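Local coordinates for protein transcriptional regulator, IclR family (Alicyclobacillus acidocaldarius subsp. acidocaldarius, PDB 5TJJ) that probably binds DNA as a transcription factor of the IclR family, pairing a helix-turn-helix domain with a C-terminal domain of the GAF-like type, at residues Asp114-Gly120 with Val135-Val141; Cys149-Tyr153 with Ala208-Phe212; Asp155-Trp159 with Leu185-Arg189; Leu163-Leu167 with Glu178-Val182; Tyr170-Ile175 with His197-Pro202. The contacts are given in a common frame with arbitrary orientation. Numbering follows the deposited sequence.

Contact 1 of 5, residues Asp114-Gly120 with Val135-Val141; sequences DRVIYIG and VGQQFPV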
# COMPACT_ATOMS: atom_id res chain seq x y z
N ASP A 114 -25.42 -0.74 -13.47
CA ASP A 114 -26.34 -0.11 -12.52
C ASP A 114 -26.71 -0.99 -11.32
O ASP A 114 -27.81 -0.89 -10.80
CB ASP A 114 -27.59 0.41 -13.24
CG ASP A 114 -27.26 1.46 -14.33
OD1 ASP A 114 -26.38 2.32 -14.12
OD2 ASP A 114 -27.90 1.42 -15.40
N ARG A 115 -25.79 -1.85 -10.89
CA ARG A 115 -26.00 -2.68 -9.73
C ARG A 115 -25.02 -2.29 -8.64
O ARG A 115 -23.93 -1.74 -8.91
CB ARG A 115 -25.80 -4.19 -10.00
CG ARG A 115 -26.53 -4.81 -11.18
CD ARG A 115 -28.03 -4.84 -11.01
NE ARG A 115 -28.47 -5.93 -10.13
CZ ARG A 115 -29.76 -6.22 -9.87
NH1 ARG A 115 -30.75 -5.50 -10.42
NH2 ARG A 115 -30.05 -7.24 -9.04
N VAL A 116 -25.40 -2.62 -7.41
CA VAL A 116 -24.50 -2.57 -6.25
C VAL A 116 -24.59 -3.90 -5.54
O VAL A 116 -25.59 -4.61 -5.72
CB VAL A 116 -24.85 -1.43 -5.28
CG1 VAL A 116 -24.67 -0.08 -5.98
CG2 VAL A 116 -26.26 -1.52 -4.75
N ILE A 117 -23.59 -4.21 -4.72
CA ILE A 117 -23.55 -5.47 -3.99
C ILE A 117 -23.03 -5.31 -2.54
O ILE A 117 -22.08 -4.56 -2.28
CB ILE A 117 -22.75 -6.53 -4.79
CG1 ILE A 117 -22.87 -7.91 -4.18
CG2 ILE A 117 -21.29 -6.15 -4.91
CD1 ILE A 117 -22.15 -8.99 -4.97
N TYR A 118 -23.69 -5.99 -1.59
CA TYR A 118 -23.14 -6.15 -0.25
C TYR A 118 -21.90 -7.06 -0.30
O TYR A 118 -21.97 -8.18 -0.80
CB TYR A 118 -24.17 -6.78 0.69
CG TYR A 118 -25.33 -5.91 1.11
CD1 TYR A 118 -25.38 -4.54 0.82
CD2 TYR A 118 -26.39 -6.46 1.84
CE1 TYR A 118 -26.44 -3.75 1.23
CE2 TYR A 118 -27.46 -5.67 2.27
CZ TYR A 118 -27.48 -4.31 1.96
OH TYR A 118 -28.54 -3.48 2.36
N ILE A 119 -20.77 -6.56 0.19
CA ILE A 119 -19.53 -7.34 0.25
C ILE A 119 -19.06 -7.68 1.68
O ILE A 119 -18.12 -8.40 1.85
CB ILE A 119 -18.41 -6.69 -0.58
CG1 ILE A 119 -18.06 -5.31 -0.07
CG2 ILE A 119 -18.82 -6.57 -2.04
CD1 ILE A 119 -16.68 -4.83 -0.54
N GLY A 120 -19.75 -7.19 2.69
CA GLY A 120 -19.41 -7.53 4.07
C GLY A 120 -20.41 -6.89 5.01
O GLY A 120 -21.06 -5.93 4.64
N VAL A 135 -24.50 -11.20 2.44
CA VAL A 135 -23.32 -10.92 1.64
C VAL A 135 -23.51 -11.57 0.25
O VAL A 135 -23.79 -12.78 0.14
CB VAL A 135 -22.01 -11.37 2.36
CG1 VAL A 135 -20.79 -11.25 1.46
CG2 VAL A 135 -21.78 -10.51 3.61
N GLY A 136 -23.42 -10.74 -0.78
CA GLY A 136 -23.66 -11.16 -2.15
C GLY A 136 -24.94 -10.66 -2.78
O GLY A 136 -25.08 -10.67 -3.99
N GLN A 137 -25.89 -10.18 -1.97
CA GLN A 137 -27.11 -9.62 -2.52
C GLN A 137 -26.80 -8.36 -3.32
O GLN A 137 -26.08 -7.48 -2.86
CB GLN A 137 -28.13 -9.30 -1.44
CG GLN A 137 -29.56 -9.26 -1.97
CD GLN A 137 -30.60 -8.87 -0.92
OE1 GLN A 137 -30.27 -8.62 0.26
NE2 GLN A 137 -31.86 -8.81 -1.33
N GLN A 138 -27.37 -8.31 -4.52
CA GLN A 138 -27.22 -7.20 -5.42
C GLN A 138 -28.50 -6.39 -5.48
O GLN A 138 -29.59 -6.94 -5.32
CB GLN A 138 -26.89 -7.67 -6.83
CG GLN A 138 -25.74 -8.65 -6.92
CD GLN A 138 -25.30 -8.89 -8.36
OE1 GLN A 138 -25.36 -7.99 -9.20
NE2 GLN A 138 -24.86 -10.09 -8.64
N PHE A 139 -28.35 -5.10 -5.71
CA PHE A 139 -29.46 -4.15 -5.77
C PHE A 139 -29.24 -3.16 -6.91
O PHE A 139 -28.11 -2.99 -7.37
CB PHE A 139 -29.52 -3.33 -4.50
CG PHE A 139 -29.55 -4.13 -3.25
CD1 PHE A 139 -30.74 -4.56 -2.72
CD2 PHE A 139 -28.37 -4.42 -2.59
CE1 PHE A 139 -30.77 -5.30 -1.55
CE2 PHE A 139 -28.38 -5.14 -1.41
CZ PHE A 139 -29.59 -5.59 -0.89
N PRO A 140 -30.31 -2.47 -7.32
CA PRO A 140 -30.11 -1.37 -8.25
C PRO A 140 -29.39 -0.22 -7.56
O PRO A 140 -29.60 0.02 -6.35
CB PRO A 140 -31.52 -0.97 -8.63
CG PRO A 140 -32.32 -1.31 -7.43
CD PRO A 140 -31.74 -2.62 -6.96
N VAL A 141 -28.55 0.47 -8.33
CA VAL A 141 -27.78 1.61 -7.88
C VAL A 141 -28.61 2.77 -7.32
O VAL A 141 -28.07 3.55 -6.54
CB VAL A 141 -26.82 2.14 -8.99
CG1 VAL A 141 -27.61 2.77 -10.16
CG2 VAL A 141 -25.77 3.11 -8.42

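Contact 2 of 5, residues Cys149-Tyr153 with Ala208-Phe212; sequences CFLAY and AVPVF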
# COMPACT_ATOMS: atom_id res chain seq x y z
N CYS A 149 -26.07 7.44 -2.28
CA CYS A 149 -24.68 7.81 -2.04
C CYS A 149 -23.77 7.56 -3.21
O CYS A 149 -22.80 8.28 -3.35
CB CYS A 149 -24.10 7.13 -0.82
SG CYS A 149 -24.72 7.78 0.72
N PHE A 150 -24.05 6.54 -4.03
CA PHE A 150 -23.28 6.31 -5.27
C PHE A 150 -23.70 7.35 -6.31
O PHE A 150 -22.86 8.10 -6.82
CB PHE A 150 -23.48 4.90 -5.83
CG PHE A 150 -22.89 3.78 -5.00
CD1 PHE A 150 -21.54 3.52 -5.00
CD2 PHE A 150 -23.72 2.93 -4.27
CE1 PHE A 150 -21.00 2.47 -4.27
CE2 PHE A 150 -23.19 1.86 -3.53
CZ PHE A 150 -21.82 1.64 -3.52
N LEU A 151 -25.00 7.43 -6.58
CA LEU A 151 -25.53 8.28 -7.65
C LEU A 151 -25.29 9.77 -7.50
O LEU A 151 -24.96 10.43 -8.47
CB LEU A 151 -27.02 8.08 -7.81
CG LEU A 151 -27.51 7.06 -8.81
CD1 LEU A 151 -29.03 7.18 -8.90
CD2 LEU A 151 -26.91 7.30 -10.18
N ALA A 152 -25.44 10.29 -6.30
CA ALA A 152 -25.31 11.71 -6.08
C ALA A 152 -23.96 12.27 -6.55
O ALA A 152 -23.83 13.49 -6.85
CB ALA A 152 -25.53 12.02 -4.61
N TYR A 153 -22.95 11.40 -6.59
CA TYR A 153 -21.60 11.80 -6.98
C TYR A 153 -21.20 11.44 -8.41
O TYR A 153 -20.07 11.68 -8.80
CB TYR A 153 -20.60 11.28 -5.96
CG TYR A 153 -20.82 11.87 -4.59
CD1 TYR A 153 -20.35 13.14 -4.28
CD2 TYR A 153 -21.54 11.17 -3.61
CE1 TYR A 153 -20.58 13.69 -3.03
CE2 TYR A 153 -21.79 11.73 -2.36
CZ TYR A 153 -21.30 12.98 -2.07
OH TYR A 153 -21.50 13.54 -0.84
N ALA A 208 -26.36 6.09 5.31
CA ALA A 208 -25.28 5.75 4.43
C ALA A 208 -24.36 6.93 4.16
O ALA A 208 -24.77 8.07 4.12
CB ALA A 208 -25.84 5.24 3.13
N VAL A 209 -23.11 6.62 3.91
CA VAL A 209 -22.10 7.62 3.66
C VAL A 209 -21.18 7.09 2.60
O VAL A 209 -20.85 5.90 2.62
CB VAL A 209 -21.31 7.92 4.95
CG1 VAL A 209 -20.13 8.87 4.69
CG2 VAL A 209 -22.23 8.55 5.95
N PRO A 210 -20.76 7.94 1.66
CA PRO A 210 -19.88 7.52 0.58
C PRO A 210 -18.42 7.37 1.00
O PRO A 210 -17.99 8.08 1.92
CB PRO A 210 -20.02 8.64 -0.44
CG PRO A 210 -20.35 9.85 0.37
CD PRO A 210 -21.23 9.33 1.48
N VAL A 211 -17.69 6.46 0.35
CA VAL A 211 -16.21 6.39 0.48
C VAL A 211 -15.63 6.82 -0.86
O VAL A 211 -15.98 6.24 -1.89
CB VAL A 211 -15.73 4.95 0.83
CG1 VAL A 211 -14.21 4.82 0.84
CG2 VAL A 211 -16.29 4.54 2.16
N PHE A 212 -14.74 7.81 -0.85
CA PHE A 212 -14.11 8.28 -2.08
C PHE A 212 -12.75 7.64 -2.28
O PHE A 212 -12.09 7.29 -1.32
CB PHE A 212 -13.95 9.80 -2.05
CG PHE A 212 -15.22 10.53 -1.75
CD1 PHE A 212 -16.14 10.80 -2.77
CD2 PHE A 212 -15.51 10.96 -0.45
CE1 PHE A 212 -17.32 11.47 -2.50
CE2 PHE A 212 -16.70 11.64 -0.18
CZ PHE A 212 -17.61 11.88 -1.20

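Contact 3 of 5, residues Asp155-Trp159 with Leu185-Arg189; sequences DESTW and LQEVR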
# COMPACT_ATOMS: atom_id res chain seq x y z
N ASP A 155 -21.95 12.35 -12.57
CA ASP A 155 -22.44 13.43 -13.42
C ASP A 155 -23.97 13.41 -13.43
O ASP A 155 -24.59 12.35 -13.32
CB ASP A 155 -21.90 13.28 -14.87
CG ASP A 155 -22.14 14.55 -15.73
OD1 ASP A 155 -21.51 15.60 -15.45
OD2 ASP A 155 -22.94 14.50 -16.69
N GLU A 156 -24.56 14.59 -13.54
CA GLU A 156 -26.00 14.74 -13.66
C GLU A 156 -26.57 14.00 -14.85
O GLU A 156 -27.74 13.60 -14.78
CB GLU A 156 -26.43 16.20 -13.71
CG GLU A 156 -26.61 16.82 -12.32
CD GLU A 156 -26.15 18.26 -12.21
OE1 GLU A 156 -25.37 18.54 -11.27
OE2 GLU A 156 -26.56 19.10 -13.05
N SER A 157 -25.78 13.80 -15.91
CA SER A 157 -26.25 13.01 -17.09
C SER A 157 -26.62 11.57 -16.70
O SER A 157 -27.55 11.02 -17.25
CB SER A 157 -25.24 13.04 -18.26
OG SER A 157 -24.01 12.48 -17.86
N THR A 158 -25.93 10.98 -15.73
CA THR A 158 -26.28 9.68 -15.19
C THR A 158 -27.59 9.75 -14.40
O THR A 158 -28.42 8.85 -14.50
CB THR A 158 -25.15 9.16 -14.28
OG1 THR A 158 -23.92 9.14 -15.02
CG2 THR A 158 -25.45 7.73 -13.77
N TRP A 159 -27.78 10.82 -13.63
CA TRP A 159 -29.02 10.95 -12.88
C TRP A 159 -30.18 10.90 -13.85
O TRP A 159 -31.15 10.19 -13.63
CB TRP A 159 -29.17 12.29 -12.13
CG TRP A 159 -28.19 12.63 -11.15
CD1 TRP A 159 -27.14 11.88 -10.71
CD2 TRP A 159 -28.17 13.85 -10.40
NE1 TRP A 159 -26.45 12.56 -9.73
CE2 TRP A 159 -27.06 13.77 -9.51
CE3 TRP A 159 -28.96 15.00 -10.39
CZ2 TRP A 159 -26.73 14.79 -8.61
CZ3 TRP A 159 -28.63 16.03 -9.52
CH2 TRP A 159 -27.53 15.91 -8.62
N LEU A 185 -30.96 13.63 -4.31
CA LEU A 185 -29.57 13.50 -4.75
C LEU A 185 -28.79 14.79 -4.48
O LEU A 185 -27.66 14.75 -3.97
CB LEU A 185 -29.45 13.10 -6.21
CG LEU A 185 -29.93 11.70 -6.56
CD1 LEU A 185 -30.11 11.55 -8.07
CD2 LEU A 185 -28.98 10.64 -6.02
N GLN A 186 -29.39 15.93 -4.80
CA GLN A 186 -28.74 17.21 -4.52
C GLN A 186 -28.38 17.32 -3.05
O GLN A 186 -27.23 17.67 -2.74
CB GLN A 186 -29.58 18.41 -4.98
CG GLN A 186 -29.27 18.83 -6.41
CD GLN A 186 -30.42 19.52 -7.14
OE1 GLN A 186 -31.52 19.74 -6.61
NE2 GLN A 186 -30.17 19.86 -8.40
N GLU A 187 -29.32 16.99 -2.16
CA GLU A 187 -29.06 17.19 -0.73
C GLU A 187 -28.02 16.19 -0.22
O GLU A 187 -27.21 16.56 0.63
CB GLU A 187 -30.34 17.25 0.14
CG GLU A 187 -30.82 15.95 0.77
CD GLU A 187 -31.93 16.12 1.81
OE1 GLU A 187 -32.17 17.25 2.27
OE2 GLU A 187 -32.57 15.09 2.18
N VAL A 188 -28.01 14.96 -0.74
CA VAL A 188 -26.95 14.02 -0.40
C VAL A 188 -25.59 14.59 -0.81
O VAL A 188 -24.63 14.47 -0.07
CB VAL A 188 -27.16 12.63 -1.05
CG1 VAL A 188 -25.92 11.74 -0.91
CG2 VAL A 188 -28.34 11.90 -0.44
N ARG A 189 -25.49 15.18 -1.98
CA ARG A 189 -24.25 15.82 -2.40
C ARG A 189 -23.91 17.06 -1.50
O ARG A 189 -22.76 17.24 -1.14
CB ARG A 189 -24.34 16.20 -3.88
CG ARG A 189 -23.03 16.64 -4.51
CD ARG A 189 -23.14 16.72 -6.03
NE ARG A 189 -24.36 17.39 -6.51
CZ ARG A 189 -24.47 18.63 -7.00
NH1 ARG A 189 -23.40 19.43 -7.13
NH2 ARG A 189 -25.67 19.10 -7.39

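Contact 4 of 5, residues Leu163-Leu167 with Glu178-Val182; sequences LREGL and EEEYV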
# COMPACT_ATOMS: atom_id res chain seq x y z
N LEU A 163 -33.11 8.06 -14.06
CA LEU A 163 -34.47 8.54 -13.91
C LEU A 163 -35.37 8.28 -15.12
O LEU A 163 -36.48 7.79 -14.93
CB LEU A 163 -34.53 10.02 -13.49
CG LEU A 163 -34.66 10.23 -11.96
CD1 LEU A 163 -33.46 9.76 -11.16
CD2 LEU A 163 -34.91 11.70 -11.65
N ARG A 164 -34.93 8.61 -16.32
CA ARG A 164 -35.68 8.28 -17.53
C ARG A 164 -36.02 6.77 -17.62
O ARG A 164 -37.08 6.42 -18.11
CB ARG A 164 -34.91 8.65 -18.80
CG ARG A 164 -34.72 10.14 -19.13
CD ARG A 164 -36.01 10.91 -19.44
NE ARG A 164 -36.61 11.41 -18.20
CZ ARG A 164 -36.13 12.42 -17.46
NH1 ARG A 164 -35.03 13.10 -17.84
NH2 ARG A 164 -36.76 12.75 -16.33
N GLU A 165 -35.12 5.90 -17.17
CA GLU A 165 -35.29 4.44 -17.25
C GLU A 165 -36.20 3.84 -16.17
O GLU A 165 -36.43 2.62 -16.15
CB GLU A 165 -33.92 3.74 -17.23
CG GLU A 165 -33.08 4.01 -18.48
CD GLU A 165 -31.62 3.55 -18.41
OE1 GLU A 165 -31.24 3.01 -17.35
OE2 GLU A 165 -30.85 3.73 -19.40
N GLY A 166 -36.70 4.68 -15.26
CA GLY A 166 -37.76 4.26 -14.35
C GLY A 166 -37.22 3.78 -13.01
O GLY A 166 -36.44 2.81 -12.93
N LEU A 167 -37.64 4.49 -11.97
CA LEU A 167 -37.42 4.11 -10.59
C LEU A 167 -38.50 3.11 -10.16
O LEU A 167 -39.70 3.43 -10.21
CB LEU A 167 -37.46 5.34 -9.70
CG LEU A 167 -36.31 6.29 -9.98
CD1 LEU A 167 -36.47 7.59 -9.20
CD2 LEU A 167 -34.99 5.63 -9.63
N GLU A 178 -39.72 11.90 -9.77
CA GLU A 178 -38.44 12.35 -10.33
C GLU A 178 -37.91 13.65 -9.75
O GLU A 178 -36.72 13.75 -9.45
CB GLU A 178 -38.54 12.47 -11.85
CG GLU A 178 -38.71 11.13 -12.55
CD GLU A 178 -39.60 11.23 -13.77
OE1 GLU A 178 -40.71 10.64 -13.74
OE2 GLU A 178 -39.20 11.94 -14.75
N GLU A 179 -38.79 14.64 -9.57
CA GLU A 179 -38.36 15.93 -9.00
C GLU A 179 -37.92 15.78 -7.52
O GLU A 179 -36.96 16.43 -7.08
CB GLU A 179 -39.44 17.03 -9.20
CG GLU A 179 -39.49 17.57 -10.64
CD GLU A 179 -40.38 18.82 -10.82
OE1 GLU A 179 -41.53 18.82 -10.33
OE2 GLU A 179 -39.92 19.80 -11.47
N GLU A 180 -38.59 14.91 -6.77
CA GLU A 180 -38.17 14.57 -5.40
C GLU A 180 -36.82 13.81 -5.34
O GLU A 180 -35.98 14.08 -4.48
CB GLU A 180 -39.27 13.75 -4.71
CG GLU A 180 -39.08 13.50 -3.22
CD GLU A 180 -39.00 14.78 -2.39
OE1 GLU A 180 -39.56 15.83 -2.82
OE2 GLU A 180 -38.39 14.74 -1.29
N TYR A 181 -36.60 12.87 -6.26
CA TYR A 181 -35.37 12.10 -6.26
C TYR A 181 -34.15 12.99 -6.56
O TYR A 181 -33.13 12.91 -5.86
CB TYR A 181 -35.44 10.90 -7.22
CG TYR A 181 -34.42 9.84 -6.87
CD1 TYR A 181 -33.13 9.90 -7.40
CD2 TYR A 181 -34.72 8.81 -5.98
CE1 TYR A 181 -32.17 8.96 -7.06
CE2 TYR A 181 -33.78 7.85 -5.64
CZ TYR A 181 -32.49 7.93 -6.18
OH TYR A 181 -31.49 7.01 -5.87
N VAL A 182 -34.29 13.87 -7.55
CA VAL A 182 -33.25 14.85 -7.86
C VAL A 182 -32.95 15.73 -6.65
O VAL A 182 -31.79 15.96 -6.34
CB VAL A 182 -33.60 15.72 -9.11
CG1 VAL A 182 -32.64 16.89 -9.27
CG2 VAL A 182 -33.57 14.87 -10.36

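Contact 5 of 5, residues Tyr170-Ile175 with His197-Pro202; sequences YTPNSI and HGELWP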
# COMPACT_ATOMS: atom_id res chain seq x y z
N TYR A 170 -40.49 -0.44 -4.77
CA TYR A 170 -40.49 -1.65 -3.92
C TYR A 170 -41.54 -1.62 -2.81
O TYR A 170 -42.10 -2.65 -2.47
CB TYR A 170 -39.12 -1.91 -3.31
CG TYR A 170 -38.09 -2.27 -4.34
CD1 TYR A 170 -37.97 -3.58 -4.81
CD2 TYR A 170 -37.22 -1.30 -4.84
CE1 TYR A 170 -37.02 -3.91 -5.76
CE2 TYR A 170 -36.25 -1.61 -5.79
CZ TYR A 170 -36.15 -2.91 -6.25
OH TYR A 170 -35.20 -3.19 -7.20
N THR A 171 -41.78 -0.45 -2.25
CA THR A 171 -42.74 -0.31 -1.15
C THR A 171 -43.57 0.95 -1.37
O THR A 171 -43.34 1.67 -2.33
CB THR A 171 -42.02 -0.19 0.21
OG1 THR A 171 -41.41 1.11 0.31
CG2 THR A 171 -40.93 -1.27 0.39
N PRO A 172 -44.56 1.22 -0.48
CA PRO A 172 -45.27 2.52 -0.52
C PRO A 172 -44.43 3.76 -0.19
O PRO A 172 -44.89 4.89 -0.45
CB PRO A 172 -46.37 2.35 0.52
CG PRO A 172 -46.62 0.88 0.56
CD PRO A 172 -45.27 0.25 0.38
N ASN A 173 -43.25 3.57 0.42
CA ASN A 173 -42.35 4.68 0.76
C ASN A 173 -41.23 4.86 -0.23
O ASN A 173 -40.42 5.77 -0.05
CB ASN A 173 -41.69 4.45 2.13
CG ASN A 173 -42.69 4.16 3.23
OD1 ASN A 173 -43.87 4.42 3.09
ND2 ASN A 173 -42.20 3.61 4.34
N SER A 174 -41.14 4.00 -1.24
CA SER A 174 -40.19 4.21 -2.34
C SER A 174 -40.39 5.56 -3.01
O SER A 174 -41.51 6.06 -3.16
CB SER A 174 -40.31 3.12 -3.41
OG SER A 174 -39.57 1.97 -3.05
N ILE A 175 -39.27 6.17 -3.38
CA ILE A 175 -39.27 7.44 -4.06
C ILE A 175 -39.27 7.07 -5.52
O ILE A 175 -38.33 6.44 -6.01
CB ILE A 175 -38.02 8.30 -3.74
CG1 ILE A 175 -37.69 8.31 -2.23
CG2 ILE A 175 -38.25 9.72 -4.25
CD1 ILE A 175 -38.84 8.63 -1.29
N HIS A 197 -36.17 5.44 4.84
CA HIS A 197 -37.10 4.80 5.79
C HIS A 197 -38.07 3.90 5.02
O HIS A 197 -39.07 4.35 4.47
CB HIS A 197 -37.90 5.84 6.59
CG HIS A 197 -37.05 6.73 7.45
ND1 HIS A 197 -36.26 6.24 8.48
CD2 HIS A 197 -36.89 8.08 7.46
CE1 HIS A 197 -35.64 7.25 9.06
NE2 HIS A 197 -36.01 8.37 8.47
N GLY A 198 -37.75 2.63 5.00
CA GLY A 198 -38.61 1.65 4.37
C GLY A 198 -38.69 1.76 2.87
O GLY A 198 -39.73 1.46 2.32
N GLU A 199 -37.60 2.14 2.22
CA GLU A 199 -37.60 2.31 0.76
C GLU A 199 -37.37 0.99 0.03
O GLU A 199 -37.95 0.79 -1.03
CB GLU A 199 -36.62 3.38 0.32
CG GLU A 199 -37.12 4.79 0.65
CD GLU A 199 -36.11 5.90 0.33
OE1 GLU A 199 -35.49 5.87 -0.77
OE2 GLU A 199 -35.94 6.81 1.17
N LEU A 200 -36.56 0.09 0.59
CA LEU A 200 -36.50 -1.29 0.07
C LEU A 200 -37.26 -2.32 0.90
O LEU A 200 -37.86 -3.22 0.34
CB LEU A 200 -35.07 -1.78 -0.06
CG LEU A 200 -34.23 -1.15 -1.16
CD1 LEU A 200 -32.87 -1.83 -1.14
CD2 LEU A 200 -34.87 -1.23 -2.54
N TRP A 201 -37.19 -2.22 2.23
CA TRP A 201 -37.80 -3.22 3.11
C TRP A 201 -38.74 -2.54 4.08
O TRP A 201 -38.32 -1.64 4.79
CB TRP A 201 -36.71 -3.92 3.90
CG TRP A 201 -35.78 -4.70 3.08
CD1 TRP A 201 -36.06 -5.81 2.37
CD2 TRP A 201 -34.39 -4.46 2.90
NE1 TRP A 201 -34.95 -6.27 1.74
CE2 TRP A 201 -33.90 -5.46 2.05
CE3 TRP A 201 -33.50 -3.48 3.37
CZ2 TRP A 201 -32.56 -5.54 1.67
CZ3 TRP A 201 -32.16 -3.54 2.98
CH2 TRP A 201 -31.70 -4.57 2.15
N PRO A 202 -40.01 -2.96 4.12
CA PRO A 202 -40.87 -2.35 5.14
C PRO A 202 -40.26 -2.55 6.53
O PRO A 202 -39.72 -3.62 6.79
CB PRO A 202 -42.18 -3.11 5.00
CG PRO A 202 -42.10 -3.83 3.72
CD PRO A 202 -40.65 -4.08 3.44

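Contact 1 of 5, residues Asp114-Gly120 with Val135-Val141
V135 opens the second segment beside G120, with CG2 of V135 3.8 Å from CA of G120. G136 follows with a positive phi at which a CB would press on the preceding carbonyl; its N donates to Y118 O at 2.9 Å. The carbonyl O of Q137 takes the return bond from Y118 N (3.1 Å). From Q138 the chain runs as a short antiparallel edge strand, and Q138 lies opposite I117 in a non-hydrogen-bonded pair, CG 4.0 Å from I117 CG1. F139 forms the hydrogen-bonded pair with V116: V116 N to F139 O is 2.7 Å and F139 N to V116 O 2.8 Å. Its ring points an edge at the Y118 face, an inclined edge-to-face pair, centroids 4.8 Å apart, planes at 55°, and also meets F146 of helix 144-151. Beyond P140, V141 N reaches D114 O at 2.9 Å. Five backbone hydrogen bonds thus hold the segments together, while V116, Y118, F139 and V141 supply an apolar surface for the neighbouring helix and loops.

Contact 2 of 5, residues Cys149-Tyr153 with Ala208-Phe212
Apolar and aromatic contacts join these segments, with no hydrogen bond between them. Among the aliphatic contacts, C149 aims its side chain at the strand, where SG lies 3.7 Å from CB of A208 and 3.9 Å from CD of P210; the same sulphur comes within 3.4 Å of the A208 carbonyl O. One turn further on, Y153 CE2 sits 3.6 Å from P210 CG, so the proline ring touches both residues. The aromatic component is a T-shaped stack: F212 presents its edge to the face of Y153, with centroids 5.2 Å apart and planes at 88°, the nearest carbons being Y153 CD1 and F212 CE1 at 3.9 Å. F150 points its CA-to-CB bond away from this strand and packs on V218 and V221 of the adjacent strand 218-227. On the far side of the sheet, V209 and V211 meet helix 233-253. Strand 204-212 is thus sandwiched between helices, an alpha/beta layering consistent with the GAF-like fold of the IclR C-terminal domain.

Contact 3 of 5, residues Asp155-Trp159 with Leu185-Arg189
The two segments are helical pieces set well apart: the closest CA atoms, those of W159 and L185, are 8.5 Å from each other, and no hydrogen bond crosses the gap. Segment 155-159 contains the start of helix 156-164. D155 is its N-cap, with OD2 accepting from S157 N at 3.0 Å and from S157 OG at 2.6 Å, whereas segment 185-189 lies inside helix 178-191. Large side chains therefore have to bridge the space, and W159 does most of this. Its indole offers a face to L185, whose CD1 stands 3.8 Å from the centroid of the five-membered ring and almost on the ring normal, a clear CH-pi contact. Q186 CG lies at the ring edge, 4.1 Å from W159 CH2; R189 NH2 is 3.9 Å from the same W159 CH2. The indole nitrogen is engaged elsewhere, donating to the carbonyl O of L151 in helix 144-151. Towards solvent, E156 OE1 and R189 NH2 form a long salt bridge of 3.9 Å; the oxygen lies over a face of the guanidinium, so the attraction is one of charge alone. L185 also packs on L151 and A152. The arrangement is a helix-helix contact bridged by a tryptophan, within the helical layer beside the sheet of the IclR C-terminal domain.

Contact 4 of 5, residues Leu163-Leu167 with Glu178-Val182
L163 is the principal bump. Its side chain projects from the last part of helix 156-164 into a hollow on the first turn of helix 178-191 formed by E178, Y181 and V182. CD2 fills the side of the hollow lined by E178 and V182, at 3.7 Å from both E178 CB and V182 CG2, while CD1 lies 3.8 Å from Y181 CD1. A second projection comes from L167, beyond the helix end, whose CD1 is 3.8 Å from Y181 CG and makes an off-centre CH-pi contact with that ring, 4.2 Å from its centroid. Both leucines press on the same side of the tyrosine ring, and the tyrosine OH bonds to the carbonyl of Y142. The chain bends between the leucines at G166, whose positive phi would jam a CB against the preceding carbonyl; G166 N bonds back to L163 O at 3.1 Å. On the exposed side of the contact, R164 curls round to E178, where NH2 donates to OE2 at 3.0 Å in a hydrogen-bonded salt bridge that borders the apolar fit. Together these features make a helix C-terminus packed against the following helix's N-terminus, the loop-linked helix pair of this C-terminal domain.

Contact 5 of 5, residues Tyr170-Ile175 with His197-Pro202
E199, T171 and L200 have the largest areas buried here, and the backbone of segment 197-202 supplies the acceptors. E199 is wrapped by the opposing turn: its carbonyl O accepts from S174 OG at 2.8 Å, CG touches N173 O at 3.5 Å, and OE1 lies 3.6 Å from I175 CG1 while forming a salt bridge to R148 of helix 144-151. T171 begins a type I beta turn that ends at S174. Its OG1 donates to G198 O at 2.6 Å and accepts from N173 N at 3.1 Å, which makes an ST turn, so one hydroxyl both shapes the loop and fastens it to the segment ahead of strand 204-212. N173 ND2 adds a bond to H197 O at 3.2 Å. It lies where a CB on G198 would clash, and that glycine has a positive phi. L200 sends CD2 to within 3.3 Å of CD2 on the Y170 ring, and T171 CG2 rests 3.6 Å from L200 O; L200 also packs on F139, A144 and F146.

How the contacts relate
From the N terminus, contact 1 closes first, pairing strand 115-122 with edge strand 138-140 before contact 2 opens. Helix 144-151 then follows, and F150 packs against V116 and V141 of contact 1. Contact 2 closes a longer loop by bringing that helix and the residues after it to strand 204-212, and the remaining contacts are nested within it. Contact 4 is nested in contact 3, both joining helices 156-164 and 178-191. Contact 5 crosses contacts 3 and 4, carrying the loop between those helices to the segment after strand 194-197. I175 links contacts 4 and 5, while L200 and W201 meet F139 of contact 1, tying loops, helices and sheet together.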